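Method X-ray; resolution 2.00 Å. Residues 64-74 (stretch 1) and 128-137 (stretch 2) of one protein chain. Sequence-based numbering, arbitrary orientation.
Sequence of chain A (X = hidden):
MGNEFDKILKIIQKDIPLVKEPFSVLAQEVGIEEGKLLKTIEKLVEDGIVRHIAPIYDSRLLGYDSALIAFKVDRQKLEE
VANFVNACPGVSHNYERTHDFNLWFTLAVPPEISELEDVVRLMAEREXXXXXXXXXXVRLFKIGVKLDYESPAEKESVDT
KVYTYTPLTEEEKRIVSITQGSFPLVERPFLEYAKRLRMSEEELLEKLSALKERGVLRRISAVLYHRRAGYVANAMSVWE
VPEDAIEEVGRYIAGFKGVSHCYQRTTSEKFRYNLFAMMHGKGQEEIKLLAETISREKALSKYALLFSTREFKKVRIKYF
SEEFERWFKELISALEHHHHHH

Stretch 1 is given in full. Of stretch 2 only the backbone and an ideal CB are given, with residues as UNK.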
# COMPACT_ATOMS: atom_id res chain seq x y z
N TYR A 64 -3.71 -6.22 -10.20
CA TYR A 64 -3.50 -4.78 -10.21
C TYR A 64 -2.07 -4.44 -10.59
O TYR A 64 -1.12 -4.96 -9.99
CB TYR A 64 -3.85 -4.17 -8.85
CG TYR A 64 -5.29 -3.73 -8.72
CD1 TYR A 64 -6.31 -4.65 -8.56
CD2 TYR A 64 -5.63 -2.38 -8.73
CE1 TYR A 64 -7.62 -4.26 -8.43
CE2 TYR A 64 -6.94 -1.97 -8.61
CZ TYR A 64 -7.93 -2.92 -8.46
OH TYR A 64 -9.25 -2.53 -8.33
N ASP A 65 -1.92 -3.57 -11.59
CA ASP A 65 -0.62 -2.99 -11.87
C ASP A 65 -0.52 -1.70 -11.07
O ASP A 65 -1.36 -0.81 -11.22
CB ASP A 65 -0.44 -2.71 -13.36
CG ASP A 65 1.01 -2.47 -13.74
OD1 ASP A 65 1.87 -2.40 -12.83
OD2 ASP A 65 1.30 -2.36 -14.95
N SER A 66 0.49 -1.61 -10.22
CA SER A 66 0.70 -0.41 -9.41
C SER A 66 2.10 0.14 -9.61
O SER A 66 3.07 -0.61 -9.77
CB SER A 66 0.43 -0.69 -7.93
OG SER A 66 1.26 -1.73 -7.44
N ALA A 67 2.21 1.47 -9.61
CA ALA A 67 3.50 2.12 -9.81
C ALA A 67 3.57 3.43 -9.04
O ALA A 67 2.55 3.99 -8.64
CB ALA A 67 3.74 2.37 -11.29
N LEU A 68 4.79 3.92 -8.85
CA LEU A 68 5.00 5.23 -8.27
C LEU A 68 5.11 6.25 -9.40
O LEU A 68 6.01 6.15 -10.24
CB LEU A 68 6.26 5.25 -7.41
CG LEU A 68 6.53 6.50 -6.57
CD1 LEU A 68 5.33 6.79 -5.67
CD2 LEU A 68 7.78 6.32 -5.73
N ILE A 69 4.19 7.20 -9.43
CA ILE A 69 4.16 8.19 -10.50
C ILE A 69 4.67 9.54 -10.01
O ILE A 69 4.37 9.95 -8.89
CB ILE A 69 2.74 8.34 -11.07
CG1 ILE A 69 2.15 6.97 -11.40
CG2 ILE A 69 2.74 9.23 -12.31
CD1 ILE A 69 2.98 6.15 -12.38
N ALA A 70 5.45 10.22 -10.84
CA ALA A 70 5.97 11.55 -10.51
C ALA A 70 5.63 12.53 -11.62
O ALA A 70 5.92 12.27 -12.78
CB ALA A 70 7.47 11.49 -10.30
N PHE A 71 5.02 13.66 -11.26
CA PHE A 71 4.69 14.69 -12.24
C PHE A 71 5.58 15.92 -12.07
O PHE A 71 5.89 16.32 -10.94
CB PHE A 71 3.23 15.13 -12.09
CG PHE A 71 2.24 14.21 -12.77
CD1 PHE A 71 2.65 13.01 -13.33
CD2 PHE A 71 0.91 14.57 -12.86
CE1 PHE A 71 1.74 12.17 -13.96
CE2 PHE A 71 -0.01 13.75 -13.49
CZ PHE A 71 0.41 12.54 -14.04
N LYS A 72 6.01 16.50 -13.18
CA LYS A 72 6.67 17.80 -13.13
C LYS A 72 5.63 18.90 -13.36
O LYS A 72 5.24 19.17 -14.50
CB LYS A 72 7.81 17.92 -14.14
CG LYS A 72 8.43 19.31 -14.21
CD LYS A 72 9.95 19.26 -14.25
CE LYS A 72 10.44 18.46 -15.44
NZ LYS A 72 11.93 18.49 -15.54
N VAL A 73 5.18 19.50 -12.27
CA VAL A 73 4.18 20.56 -12.32
C VAL A 73 4.81 21.81 -11.72
O VAL A 73 5.61 21.71 -10.80
CB VAL A 73 2.96 20.18 -11.47
CG1 VAL A 73 1.81 21.14 -11.72
CG2 VAL A 73 2.53 18.75 -11.76
N ASP A 74 4.46 22.99 -12.22
CA ASP A 74 4.96 24.18 -11.55
C ASP A 74 3.94 24.77 -10.58
O ASP A 74 2.73 24.64 -10.79
CB ASP A 74 5.51 25.22 -12.52
CG ASP A 74 6.78 25.88 -12.00
OD1 ASP A 74 6.85 26.14 -10.78
OD2 ASP A 74 7.71 26.13 -12.80
N UNK A 128 -1.92 18.71 -18.82
CA UNK A 128 -0.88 19.38 -19.59
C UNK A 128 0.49 19.27 -18.91
O UNK A 128 1.25 20.23 -18.87
CB UNK A 128 -1.25 20.85 -19.79
N UNK A 129 0.77 18.09 -18.37
CA UNK A 129 2.06 17.81 -17.76
C UNK A 129 2.95 17.10 -18.78
O UNK A 129 2.60 16.02 -19.26
CB UNK A 129 1.90 16.97 -16.49
N UNK A 130 4.08 17.71 -19.11
CA UNK A 130 4.95 17.19 -20.17
C UNK A 130 5.87 16.07 -19.67
O UNK A 130 5.98 15.02 -20.30
CB UNK A 130 5.79 18.33 -20.76
N UNK A 131 6.52 16.31 -18.53
CA UNK A 131 7.47 15.34 -18.00
C UNK A 131 6.92 14.58 -16.81
O UNK A 131 6.52 15.19 -15.80
CB UNK A 131 8.77 16.04 -17.60
N UNK A 132 6.89 13.26 -16.92
CA UNK A 132 6.47 12.42 -15.80
C UNK A 132 7.28 11.13 -15.71
O UNK A 132 7.94 10.72 -16.67
CB UNK A 132 4.98 12.09 -15.93
N UNK A 133 7.23 10.50 -14.54
CA UNK A 133 7.95 9.26 -14.30
C UNK A 133 6.99 8.14 -13.95
O UNK A 133 5.99 8.35 -13.26
CB UNK A 133 8.98 9.44 -13.18
N UNK A 134 7.29 6.94 -14.45
CA UNK A 134 6.50 5.76 -14.12
C UNK A 134 7.44 4.71 -13.52
O UNK A 134 8.11 3.97 -14.25
CB UNK A 134 5.77 5.22 -15.35
N UNK A 135 7.48 4.66 -12.19
CA UNK A 135 8.43 3.81 -11.48
C UNK A 135 7.72 2.68 -10.75
O UNK A 135 6.84 2.92 -9.93
CB UNK A 135 9.25 4.64 -10.49
N UNK A 136 8.12 1.44 -11.05
CA UNK A 136 7.58 0.29 -10.34
C UNK A 136 8.56 -0.19 -9.28
O UNK A 136 9.63 -0.71 -9.59
CB UNK A 136 7.26 -0.84 -11.32
N UNK A 137 8.17 -0.02 -8.02
CA UNK A 137 9.02 -0.39 -6.90
C UNK A 137 8.54 -1.66 -6.22
O UNK A 137 7.37 -2.03 -6.32
CB UNK A 137 9.08 0.75 -5.88

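Position 128 has positive phi (54/41), and its CB has nothing of stretch 1 within 5.5 Å. Positive phi is easiest for glycine, then asparagine; with open space toward stretch 1, other polar residues are possible. Arg128 is the first residue past a helix, in a Schellman motif, and makes no contact with stretch 1.

Position 129 points its CB toward stretch 1, 4.5 Å from Phe71 CD2 and 5.1 Å from Val73 CG2. A small or medium apolar side chain fits, such as valine, isoleucine or leucine. Val129 places CG2 4.0 Å from Phe71 CD2 and 4.1 Å from Val73 CG2.

Position 130 points sideways, with nothing of stretch 1 within 5.5 Å of its CB, so most polar residues would do. The end of the Lys130 side chain leads away.

Position 131 aims at Lys72, with its CB 3.6 Å from Lys72 CE. Aspartate, glutamate or a neutral polar residue would suit the positive charge. Asp131 forms a long salt bridge, OD2 to Lys72 NZ at 3.7 Å. Its backbone O accepts from Lys72 N.

Position 132 is a non-hydrogen-bonded partner of Phe71. Its CB lies 3.6 Å from Phe71 CD1 and tight against Ala70 O, at 3.3 Å. An aromatic or beta-branched residue could pack here. In Tyr132 chi1 is p and the end of the side chain leads away, leaving CB to touch Phe71 CD1.

Position 133 pairs with Ala70, whose small methyl leaves room for a large apolar residue: leucine, isoleucine or phenylalanine. Leu133 packs CB 3.8 Å from Ala70 CB. The backbones bond both ways.

Position 134 shares a sheet face with Ile69, its CB 4.2 Å from Ile69 CD1. Extended phi/psi and this apolar neighbour favour valine or isoleucine. Val134 sets CG2 3.9 Å from Ile69 CD1.

Position 135 pairs with Leu68. Its CB joins the face of Leu68 and Ala70, beside the Leu68 side chain, so an apolar strand former suits: leucine, isoleucine or valine. Leu135 brings CB to 4.3 Å from Leu68 CB. Leu68 N donates to Leu135 O at a short 2.5 Å, and Leu135 N donates back to Leu68 O.

Position 136 starts sideways, but the Asp65 carboxylate is within reach of a long side chain. Arginine or lysine would suit. Arg136 passes Ala67. Its NE bonds Asp65 OD1 at 2.8 Å and NH2 bonds Asp65 OD2 at 2.7 Å, a two-pronged salt bridge.

Position 137 points sideways, with nothing of stretch 1 within 5.5 Å of its CB, and restricts little. Val137 has no close side-chain contact with stretch 1. It connects through its backbone: a water accepts from Val137 N and donates to Ser66 O.

Stretch 2, residues 128-137: RVKDYLVLRV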
# COMPACT_ATOMS: atom_id res chain seq x y z
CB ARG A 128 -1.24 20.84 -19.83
CG ARG A 128 -2.56 21.04 -20.57
CD ARG A 128 -2.62 22.44 -21.14
NE ARG A 128 -1.30 22.83 -21.65
CZ ARG A 128 -1.03 24.01 -22.19
NH1 ARG A 128 -1.97 24.93 -22.29
NH2 ARG A 128 0.20 24.27 -22.61
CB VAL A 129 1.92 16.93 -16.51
CG1 VAL A 129 3.28 16.60 -15.93
CG2 VAL A 129 1.05 17.64 -15.47
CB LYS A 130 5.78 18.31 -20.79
CG LYS A 130 6.44 17.92 -22.10
CD LYS A 130 7.01 19.13 -22.82
CE LYS A 130 8.30 19.61 -22.19
NZ LYS A 130 8.87 20.77 -22.92
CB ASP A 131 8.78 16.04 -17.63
CG ASP A 131 9.48 16.64 -18.82
OD1 ASP A 131 9.45 16.03 -19.91
OD2 ASP A 131 10.07 17.74 -18.68
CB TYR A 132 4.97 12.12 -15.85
CG TYR A 132 4.51 11.39 -17.10
CD1 TYR A 132 4.51 10.00 -17.15
CD2 TYR A 132 4.05 12.09 -18.20
CE1 TYR A 132 4.07 9.33 -18.28
CE2 TYR A 132 3.61 11.43 -19.33
CZ TYR A 132 3.63 10.05 -19.36
OH TYR A 132 3.20 9.39 -20.49
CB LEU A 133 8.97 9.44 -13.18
CG LEU A 133 10.04 10.50 -13.39
CD1 LEU A 133 10.93 10.61 -12.17
CD2 LEU A 133 10.86 10.20 -14.62
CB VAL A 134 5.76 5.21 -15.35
CG1 VAL A 134 5.07 3.90 -15.01
CG2 VAL A 134 4.74 6.23 -15.85
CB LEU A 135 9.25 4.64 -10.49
CG LEU A 135 9.83 5.95 -11.02
CD1 LEU A 135 10.58 6.70 -9.92
CD2 LEU A 135 10.73 5.70 -12.21
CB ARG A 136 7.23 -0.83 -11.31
CG ARG A 136 5.95 -0.56 -12.09
CD ARG A 136 5.63 -1.68 -13.07
NE ARG A 136 4.37 -1.42 -13.76
CZ ARG A 136 4.26 -0.62 -14.82
NH1 ARG A 136 5.32 0.00 -15.30
NH2 ARG A 136 3.08 -0.44 -15.39
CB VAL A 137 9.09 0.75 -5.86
CG1 VAL A 137 9.66 2.01 -6.50
CG2 VAL A 137 7.72 1.03 -5.27
O HOH W 1 5.08 0.07 -7.67
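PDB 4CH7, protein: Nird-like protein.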